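Local structure of tRNA (guanosine(18)-2'-O)-methyltransferase (Aquifex aeolicus, 1ZJR) at residues N85-Q88 with K89-F93; V157-A160 with T161-L165; E186-Q189 with K190-K194. The protein methylates the 2'-hydroxyl of guanosine 18 in a subset of tRNAs, using S-adenosyl-L-methionine as the methyl donor. All blocks are in the same frame, centred on the assembly; numbering follows the deposited sequence.

Each contact lies on one helix (N85 of contact 1 just precedes it), in which residues three or four apart meet: contact 1 opens helix 86-95, contact 2 opens helix 157-174, and contact 3 lies early in helix 185-200. Contact 2 is nearest the predicted S-adenosyl-L-methionine site, with the side chain of A160 about 4 Å from that of I146 and that of I164 about 4 Å from that of T103. In contact 1 the side chain of L90 stays about 11 Å from that of T103. Contacts 2 and 3 have centres 29 Å apart, and contact 3 lies away from the predicted site. Contacts 1 and 2 come within about 13 Å at their nearest atoms.

Contact 1: residues N85-Q88 with K89-F93; sequences NPVQ and KLLEF
V87 and L91, one helical turn apart, lie side by side and point the same way, with V87 CG1 3.6 Å from L91 CD1. That methyl of V87 stands opposite the backbone N (chi1 174°), which places it beside the carbonyl carbon and against the next turn. L90 follows a different path. Its CB is 3.4 Å from P86 O, CG closes to 3.1 Å from the same oxygen, and CD1 remains near it at 3.6 Å. The chain therefore runs past the carbonyl oxygen of P86, which also accepts the L90 N-H at 2.8 Å from N to P86 O. Beyond this turn the buried side chain of L90 packs on F29, V122 and V124 of the central parallel sheet and on I136. On the exposed side, K89 NZ and E92 OE1 form a salt bridge whose hydrogen bond is weak at 3.4 Å, and a long, weak ion pair joins the same ammonium to E81. The carbonyl O of N85 accepts K89 N at 3.1 Å, closing the first turn. With N85 at the N-cap position, this is the amphipathic first part of a helix packed against the parallel sheet of the SPOUT methyltransferase fold.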
ATOM      1  N   ASN A  85       1.708 -16.454   3.151  1.00 39.85           N
ATOM      2  CA  ASN A  85       0.311 -16.865   3.202  1.00 40.20           C
ATOM      3  C   ASN A  85      -0.546 -15.608   3.323  1.00 38.07           C
ATOM      4  O   ASN A  85      -0.693 -15.055   4.409  1.00 37.78           O
ATOM      5  CB  ASN A  85       0.106 -17.779   4.412  1.00 42.74           C
ATOM      6  CG  ASN A  85      -1.296 -18.347   4.496  1.00 45.31           C
ATOM      7  OD1 ASN A  85      -1.562 -19.231   5.317  1.00 49.26           O
ATOM      8  ND2 ASN A  85      -2.202 -17.847   3.662  1.00 43.50           N
ATOM      9  N   PRO A  86      -1.129 -15.148   2.201  1.00 38.10           N
ATOM     10  CA  PRO A  86      -1.973 -13.946   2.153  1.00 36.84           C
ATOM     11  C   PRO A  86      -3.162 -13.932   3.101  1.00 36.00           C
ATOM     12  O   PRO A  86      -3.330 -12.992   3.878  1.00 33.95           O
ATOM     13  CB  PRO A  86      -2.419 -13.892   0.692  1.00 37.58           C
ATOM     14  CG  PRO A  86      -1.288 -14.546  -0.030  1.00 37.55           C
ATOM     15  CD  PRO A  86      -0.975 -15.726   0.856  1.00 37.56           C
ATOM     16  N   VAL A  87      -3.993 -14.965   3.026  1.00 34.38           N
ATOM     17  CA  VAL A  87      -5.175 -15.050   3.872  1.00 37.48           C
ATOM     18  C   VAL A  87      -4.837 -15.005   5.358  1.00 38.07           C
ATOM     19  O   VAL A  87      -5.531 -14.355   6.136  1.00 38.69           O
ATOM     20  CB  VAL A  87      -5.985 -16.332   3.576  1.00 38.98           C
ATOM     21  CG1 VAL A  87      -7.126 -16.476   4.582  1.00 39.78           C
ATOM     22  CG2 VAL A  87      -6.550 -16.269   2.161  1.00 38.67           C
ATOM     23  N   GLN A  88      -3.771 -15.693   5.748  1.00 39.60           N
ATOM     24  CA  GLN A  88      -3.361 -15.715   7.148  1.00 42.01           C
ATOM     25  C   GLN A  88      -2.971 -14.311   7.605  1.00 40.50           C
ATOM     26  O   GLN A  88      -3.395 -13.851   8.666  1.00 40.93           O
ATOM     27  CB  GLN A  88      -2.178 -16.669   7.337  1.00 43.95           C
ATOM     28  CG  GLN A  88      -1.744 -16.834   8.786  1.00 49.77           C
ATOM     29  CD  GLN A  88      -0.579 -17.791   8.938  1.00 52.37           C
ATOM     30  OE1 GLN A  88       0.500 -17.567   8.390  1.00 54.58           O
ATOM     31  NE2 GLN A  88      -0.792 -18.869   9.686  1.00 54.45           N
ATOM     32  N   LYS A  89      -2.168 -13.629   6.796  1.00 39.13           N
ATOM     33  CA  LYS A  89      -1.728 -12.282   7.131  1.00 37.50           C
ATOM     34  C   LYS A  89      -2.904 -11.310   7.163  1.00 37.10           C
ATOM     35  O   LYS A  89      -3.025 -10.496   8.080  1.00 36.41           O
ATOM     36  CB  LYS A  89      -0.689 -11.793   6.120  1.00 39.32           C
ATOM     37  CG  LYS A  89       0.046 -10.527   6.558  1.00 41.57           C
ATOM     38  CD  LYS A  89       0.850 -10.796   7.824  1.00 43.60           C
ATOM     39  CE  LYS A  89       1.610  -9.572   8.285  1.00 46.47           C
ATOM     40  NZ  LYS A  89       2.383  -9.857   9.527  1.00 48.59           N
ATOM     41  N   LEU A  90      -3.768 -11.396   6.157  1.00 34.77           N
ATOM     42  CA  LEU A  90      -4.920 -10.513   6.086  1.00 35.10           C
ATOM     43  C   LEU A  90      -5.877 -10.755   7.249  1.00 35.20           C
ATOM     44  O   LEU A  90      -6.528  -9.827   7.721  1.00 33.76           O
ATOM     45  CB  LEU A  90      -5.639 -10.696   4.748  1.00 33.28           C
ATOM     46  CG  LEU A  90      -4.810 -10.280   3.527  1.00 31.24           C
ATOM     47  CD1 LEU A  90      -5.551 -10.649   2.252  1.00 32.04           C
ATOM     48  CD2 LEU A  90      -4.532  -8.780   3.579  1.00 30.29           C
ATOM     49  N   LEU A  91      -5.960 -12.000   7.710  1.00 36.04           N
ATOM     50  CA  LEU A  91      -6.837 -12.330   8.831  1.00 37.23           C
ATOM     51  C   LEU A  91      -6.314 -11.670  10.097  1.00 36.62           C
ATOM     52  O   LEU A  91      -7.090 -11.275  10.967  1.00 37.53           O
ATOM     53  CB  LEU A  91      -6.912 -13.845   9.032  1.00 39.93           C
ATOM     54  CG  LEU A  91      -7.679 -14.614   7.956  1.00 41.91           C
ATOM     55  CD1 LEU A  91      -7.547 -16.110   8.184  1.00 43.19           C
ATOM     56  CD2 LEU A  91      -9.128 -14.192   7.987  1.00 42.43           C
ATOM     57  N   GLU A  92      -4.993 -11.560  10.198  1.00 37.26           N
ATOM     58  CA  GLU A  92      -4.368 -10.924  11.349  1.00 38.22           C
ATOM     59  C   GLU A  92      -4.818  -9.475  11.435  1.00 37.97           C
ATOM     60  O   GLU A  92      -5.118  -8.970  12.522  1.00 37.38           O
ATOM     61  CB  GLU A  92      -2.845 -10.991  11.231  1.00 40.53           C
ATOM     62  CG  GLU A  92      -2.250 -12.297  11.731  1.00 44.36           C
ATOM     63  CD  GLU A  92      -0.819 -12.498  11.286  1.00 47.26           C
ATOM     64  OE1 GLU A  92      -0.039 -11.522  11.305  1.00 49.35           O
ATOM     65  OE2 GLU A  92      -0.470 -13.641  10.927  1.00 50.72           O
ATOM     66  N   PHE A  93      -4.866  -8.801  10.288  1.00 35.51           N
ATOM     67  CA  PHE A  93      -5.297  -7.409  10.266  1.00 34.28           C
ATOM     68  C   PHE A  93      -6.793  -7.317  10.507  1.00 34.50           C
ATOM     69  O   PHE A  93      -7.261  -6.435  11.227  1.00 34.09           O
ATOM     70  CB  PHE A  93      -4.970  -6.746   8.920  1.00 34.21           C
ATOM     71  CG  PHE A  93      -3.534  -6.340   8.771  1.00 33.53           C
ATOM     72  CD1 PHE A  93      -2.664  -7.084   7.976  1.00 34.00           C
ATOM     73  CD2 PHE A  93      -3.049  -5.206   9.418  1.00 34.05           C
ATOM     74  CE1 PHE A  93      -1.328  -6.704   7.826  1.00 33.19           C
ATOM     75  CE2 PHE A  93      -1.715  -4.815   9.278  1.00 34.71           C
ATOM     76  CZ  PHE A  93      -0.854  -5.565   8.480  1.00 35.12           C
TER

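Contact 2: residues V157-A160 with T161-L165; sequences VSVA and TGIIL
T161 turns its hydroxyl back onto the carbonyl of V157, four residues earlier in the helix. With chi1 at -65°, OG1 stands anti to the carbonyl carbon and beside its own backbone N, and it donates to V157 O over 2.8 Å. The backbone N of T161 gives a second bond to V157 O at 3.0 Å. The two donors approach from opposite faces of the carbonyl plane, each tilted 30° from it, so one oxygen is gripped twice and the buried hydroxyl is satisfied within the helix. Replacing T161 with a valine is likely to leave V157 O with the backbone bond alone and to set a methyl against that polar oxygen.

I163 and I164 share a conformation, CG1 anti to the carbonyl carbon and CD1 extended beyond it, which brings each longer branch up against a carbonyl oxygen of the preceding turn. I163 CG1 is 3.3 Å from V159 O, while I164 CG1 is 3.2 Å from A160 O. The same oxygens accept the backbone N-H groups of these isoleucines. Further out, I163 CD1 meets V159 CG1 at 3.8 Å, where the two chains cross at a slant.

T161 and L165 pack against helix 36-49 at I42 and T45 and against strand 121-126 at V125 and L123. I164 also leans on L123, and A160 touches I146, so this first part of helix 157-174 is wedged between a neighbouring helix, the central parallel sheet and the predicted S-adenosyl-L-methionine site.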
ATOM      1  N   VAL A 157      -2.457  -2.738 -13.217  1.00 25.44           N
ATOM      2  CA  VAL A 157      -2.518  -2.811 -11.753  1.00 24.73           C
ATOM      3  C   VAL A 157      -1.928  -1.602 -11.014  1.00 27.00           C
ATOM      4  O   VAL A 157      -2.465  -1.176  -9.988  1.00 26.24           O
ATOM      5  CB  VAL A 157      -1.847  -4.120 -11.230  1.00 21.86           C
ATOM      6  CG1 VAL A 157      -0.359  -4.106 -11.532  1.00 25.28           C
ATOM      7  CG2 VAL A 157      -2.096  -4.292  -9.727  1.00 24.30           C
ATOM      8  N   SER A 158      -0.837  -1.041 -11.527  1.00 25.25           N
ATOM      9  CA  SER A 158      -0.215   0.109 -10.875  1.00 27.16           C
ATOM     10  C   SER A 158      -1.101   1.352 -10.998  1.00 25.57           C
ATOM     11  O   SER A 158      -1.231   2.146 -10.056  1.00 23.73           O
ATOM     12  CB  SER A 158       1.161   0.382 -11.489  1.00 28.73           C
ATOM     13  OG  SER A 158       1.747   1.535 -10.910  1.00 32.83           O
ATOM     14  N   VAL A 159      -1.715   1.520 -12.162  1.00 23.35           N
ATOM     15  CA  VAL A 159      -2.586   2.665 -12.374  1.00 23.88           C
ATOM     16  C   VAL A 159      -3.812   2.549 -11.468  1.00 24.14           C
ATOM     17  O   VAL A 159      -4.203   3.522 -10.823  1.00 23.74           O
ATOM     18  CB  VAL A 159      -3.036   2.761 -13.856  1.00 24.18           C
ATOM     19  CG1 VAL A 159      -3.982   3.946 -14.044  1.00 24.08           C
ATOM     20  CG2 VAL A 159      -1.816   2.923 -14.755  1.00 21.97           C
ATOM     21  N   ALA A 160      -4.407   1.360 -11.407  1.00 24.67           N
ATOM     22  CA  ALA A 160      -5.586   1.149 -10.566  1.00 24.49           C
ATOM     23  C   ALA A 160      -5.246   1.413  -9.105  1.00 23.52           C
ATOM     24  O   ALA A 160      -6.029   2.015  -8.372  1.00 23.52           O
ATOM     25  CB  ALA A 160      -6.105  -0.287 -10.728  1.00 24.70           C
ATOM     26  N   THR A 161      -4.074   0.959  -8.683  1.00 24.09           N
ATOM     27  CA  THR A 161      -3.650   1.155  -7.303  1.00 24.45           C
ATOM     28  C   THR A 161      -3.556   2.640  -6.977  1.00 24.45           C
ATOM     29  O   THR A 161      -3.976   3.078  -5.905  1.00 25.14           O
ATOM     30  CB  THR A 161      -2.284   0.478  -7.037  1.00 23.82           C
ATOM     31  OG1 THR A 161      -2.428  -0.942  -7.184  1.00 24.19           O
ATOM     32  CG2 THR A 161      -1.792   0.790  -5.618  1.00 22.84           C
ATOM     33  N   GLY A 162      -3.013   3.420  -7.907  1.00 24.67           N
ATOM     34  CA  GLY A 162      -2.903   4.850  -7.680  1.00 23.39           C
ATOM     35  C   GLY A 162      -4.265   5.525  -7.625  1.00 24.22           C
ATOM     36  O   GLY A 162      -4.498   6.419  -6.810  1.00 23.68           O
ATOM     37  N   ILE A 163      -5.172   5.110  -8.503  1.00 23.98           N
ATOM     38  CA  ILE A 163      -6.513   5.693  -8.539  1.00 24.24           C
ATOM     39  C   ILE A 163      -7.237   5.449  -7.217  1.00 24.75           C
ATOM     40  O   ILE A 163      -7.829   6.363  -6.635  1.00 22.37           O
ATOM     41  CB  ILE A 163      -7.334   5.082  -9.697  1.00 26.04           C
ATOM     42  CG1 ILE A 163      -6.739   5.550 -11.029  1.00 24.19           C
ATOM     43  CG2 ILE A 163      -8.826   5.465  -9.566  1.00 25.30           C
ATOM     44  CD1 ILE A 163      -7.190   4.743 -12.238  1.00 23.73           C
ATOM     45  N   ILE A 164      -7.178   4.212  -6.739  1.00 24.42           N
ATOM     46  CA  ILE A 164      -7.844   3.868  -5.491  1.00 24.63           C
ATOM     47  C   ILE A 164      -7.179   4.553  -4.305  1.00 24.85           C
ATOM     48  O   ILE A 164      -7.861   5.140  -3.466  1.00 24.36           O
ATOM     49  CB  ILE A 164      -7.852   2.349  -5.272  1.00 26.16           C
ATOM     50  CG1 ILE A 164      -8.563   1.669  -6.450  1.00 28.86           C
ATOM     51  CG2 ILE A 164      -8.565   2.015  -3.954  1.00 26.04           C
ATOM     52  CD1 ILE A 164      -8.405   0.144  -6.480  1.00 28.36           C
ATOM     53  N   LEU A 165      -5.852   4.492  -4.229  1.00 23.82           N
ATOM     54  CA  LEU A 165      -5.158   5.132  -3.117  1.00 23.84           C
ATOM     55  C   LEU A 165      -5.384   6.639  -3.072  1.00 25.11           C
ATOM     56  O   LEU A 165      -5.366   7.238  -1.995  1.00 24.40           O
ATOM     57  CB  LEU A 165      -3.656   4.837  -3.164  1.00 23.94           C
ATOM     58  CG  LEU A 165      -3.266   3.424  -2.714  1.00 25.80           C
ATOM     59  CD1 LEU A 165      -1.759   3.246  -2.843  1.00 23.50           C
ATOM     60  CD2 LEU A 165      -3.706   3.211  -1.256  1.00 25.89           C
TER

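Contact 3: residues E186-Q189 with K190-K194; sequences EEIQ and KILKK
Q189 and K193 are i and i+4 partners on an amphipathic helix, their side chains lying alongside each other and pointing the same way on its outer surface. K193 runs out from CB with chi1 at -68°, and its CG passes 3.2 Å from Q189 O, the carbonyl that also accepts the K193 backbone N at 3.0 Å. The lysine chain stays extended to CE and bends only at chi4 (62°), which swings the ammonium back over the glutamine: NZ is 3.6 Å from Q189 CB. The amide nitrogen of Q189, NE2, donates to the carboxylate of E185.

K190 meets the preceding turn through its root, with CB 3.4 Å from E186 O, before the chain bends at chi3 and chi4, carrying the ammonium off from E186-Q189. On the buried side, I188 and L192 lie side by side one turn apart, with I188 CG2 4.1 Å from L192 CD1, and pack on R16 of helix 7-19, where L192 also reaches L15 and I191 reaches L19. The helix 185-200 is thus joined to the N-terminal helix by its apolar face, while on its outer face K193 NZ gives Q189 OE1 a weak hydrogen bond of 3.1 Å.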
ATOM      1  N   GLU A 186       7.558   8.336  19.794  1.00 28.85           N
ATOM      2  CA  GLU A 186       8.400   7.171  20.091  1.00 30.44           C
ATOM      3  C   GLU A 186       8.613   6.361  18.813  1.00 30.41           C
ATOM      4  O   GLU A 186       9.732   5.939  18.498  1.00 29.68           O
ATOM      5  CB  GLU A 186       7.748   6.261  21.142  1.00 31.41           C
ATOM      6  CG  GLU A 186       7.648   6.830  22.563  1.00 32.69           C
ATOM      7  CD  GLU A 186       6.321   7.512  22.836  1.00 33.70           C
ATOM      8  OE1 GLU A 186       5.805   7.370  23.965  1.00 33.42           O
ATOM      9  OE2 GLU A 186       5.797   8.196  21.930  1.00 33.02           O
ATOM     10  N   GLU A 187       7.522   6.145  18.091  1.00 28.96           N
ATOM     11  CA  GLU A 187       7.544   5.382  16.848  1.00 30.71           C
ATOM     12  C   GLU A 187       8.333   6.104  15.758  1.00 31.32           C
ATOM     13  O   GLU A 187       9.075   5.480  14.988  1.00 32.21           O
ATOM     14  CB  GLU A 187       6.102   5.111  16.411  1.00 30.26           C
ATOM     15  CG  GLU A 187       5.394   4.122  17.342  1.00 30.75           C
ATOM     16  CD  GLU A 187       3.880   4.258  17.347  1.00 31.87           C
ATOM     17  OE1 GLU A 187       3.328   4.921  16.448  1.00 33.19           O
ATOM     18  OE2 GLU A 187       3.236   3.686  18.254  1.00 31.83           O
ATOM     19  N   ILE A 188       8.179   7.421  15.695  1.00 30.10           N
ATOM     20  CA  ILE A 188       8.899   8.222  14.718  1.00 29.98           C
ATOM     21  C   ILE A 188      10.398   8.142  15.002  1.00 30.89           C
ATOM     22  O   ILE A 188      11.201   7.914  14.100  1.00 29.30           O
ATOM     23  CB  ILE A 188       8.444   9.699  14.766  1.00 30.16           C
ATOM     24  CG1 ILE A 188       7.011   9.815  14.235  1.00 31.34           C
ATOM     25  CG2 ILE A 188       9.399  10.574  13.963  1.00 30.79           C
ATOM     26  CD1 ILE A 188       6.449  11.240  14.272  1.00 31.01           C
ATOM     27  N   GLN A 189      10.784   8.327  16.259  1.00 31.50           N
ATOM     28  CA  GLN A 189      12.200   8.257  16.593  1.00 33.04           C
ATOM     29  C   GLN A 189      12.771   6.872  16.329  1.00 31.43           C
ATOM     30  O   GLN A 189      13.909   6.747  15.884  1.00 32.73           O
ATOM     31  CB  GLN A 189      12.441   8.650  18.053  1.00 35.73           C
ATOM     32  CG  GLN A 189      12.557  10.150  18.254  1.00 40.06           C
ATOM     33  CD  GLN A 189      12.959  10.521  19.667  1.00 44.65           C
ATOM     34  OE1 GLN A 189      13.970  10.042  20.179  1.00 47.99           O
ATOM     35  NE2 GLN A 189      12.173  11.385  20.301  1.00 45.41           N
ATOM     36  N   LYS A 190      11.981   5.834  16.588  1.00 30.04           N
ATOM     37  CA  LYS A 190      12.451   4.472  16.363  1.00 32.69           C
ATOM     38  C   LYS A 190      12.742   4.258  14.879  1.00 33.14           C
ATOM     39  O   LYS A 190      13.773   3.692  14.509  1.00 32.79           O
ATOM     40  CB  LYS A 190      11.409   3.454  16.832  1.00 35.31           C
ATOM     41  CG  LYS A 190      11.874   2.003  16.698  1.00 41.90           C
ATOM     42  CD  LYS A 190      10.756   1.005  16.972  1.00 45.90           C
ATOM     43  CE  LYS A 190       9.691   1.038  15.883  1.00 49.69           C
ATOM     44  NZ  LYS A 190      10.236   0.699  14.536  1.00 51.44           N
ATOM     45  N   ILE A 191      11.831   4.713  14.028  1.00 30.07           N
ATOM     46  CA  ILE A 191      12.013   4.559  12.597  1.00 31.32           C
ATOM     47  C   ILE A 191      13.183   5.396  12.091  1.00 32.89           C
ATOM     48  O   ILE A 191      13.979   4.921  11.285  1.00 34.90           O
ATOM     49  CB  ILE A 191      10.726   4.928  11.833  1.00 30.04           C
ATOM     50  CG1 ILE A 191       9.598   3.986  12.269  1.00 29.65           C
ATOM     51  CG2 ILE A 191      10.971   4.844  10.323  1.00 29.81           C
ATOM     52  CD1 ILE A 191       8.235   4.323  11.683  1.00 32.60           C
ATOM     53  N   LEU A 192      13.297   6.634  12.563  1.00 33.36           N
ATOM     54  CA  LEU A 192      14.403   7.495  12.146  1.00 35.17           C
ATOM     55  C   LEU A 192      15.734   6.807  12.434  1.00 37.63           C
ATOM     56  O   LEU A 192      16.619   6.736  11.571  1.00 37.54           O
ATOM     57  CB  LEU A 192      14.360   8.835  12.891  1.00 34.68           C
ATOM     58  CG  LEU A 192      13.365   9.899  12.420  1.00 35.45           C
ATOM     59  CD1 LEU A 192      13.412  11.105  13.354  1.00 33.21           C
ATOM     60  CD2 LEU A 192      13.709  10.315  10.999  1.00 34.93           C
ATOM     61  N   LYS A 193      15.871   6.304  13.656  1.00 36.13           N
ATOM     62  CA  LYS A 193      17.089   5.619  14.064  1.00 38.91           C
ATOM     63  C   LYS A 193      17.336   4.380  13.211  1.00 39.00           C
ATOM     64  O   LYS A 193      18.434   4.181  12.694  1.00 39.46           O
ATOM     65  CB  LYS A 193      16.998   5.221  15.542  1.00 39.04           C
ATOM     66  CG  LYS A 193      17.016   6.394  16.504  1.00 44.16           C
ATOM     67  CD  LYS A 193      16.900   5.924  17.950  1.00 46.74           C
ATOM     68  CE  LYS A 193      17.007   7.090  18.920  1.00 50.15           C
ATOM     69  NZ  LYS A 193      15.908   8.078  18.736  1.00 52.80           N
ATOM     70  N   LYS A 194      16.308   3.555  13.061  1.00 41.43           N
ATOM     71  CA  LYS A 194      16.421   2.326  12.286  1.00 43.91           C
ATOM     72  C   LYS A 194      16.814   2.558  10.832  1.00 46.11           C
ATOM     73  O   LYS A 194      17.786   1.978  10.344  1.00 45.44           O
ATOM     74  CB  LYS A 194      15.104   1.549  12.341  1.00 46.03           C
ATOM     75  CG  LYS A 194      15.152   0.196  11.644  1.00 49.29           C
ATOM     76  CD  LYS A 194      13.883  -0.608  11.907  1.00 52.50           C
ATOM     77  CE  LYS A 194      13.971  -1.999  11.290  1.00 55.17           C
ATOM     78  NZ  LYS A 194      12.783  -2.840  11.618  1.00 57.16           N
TER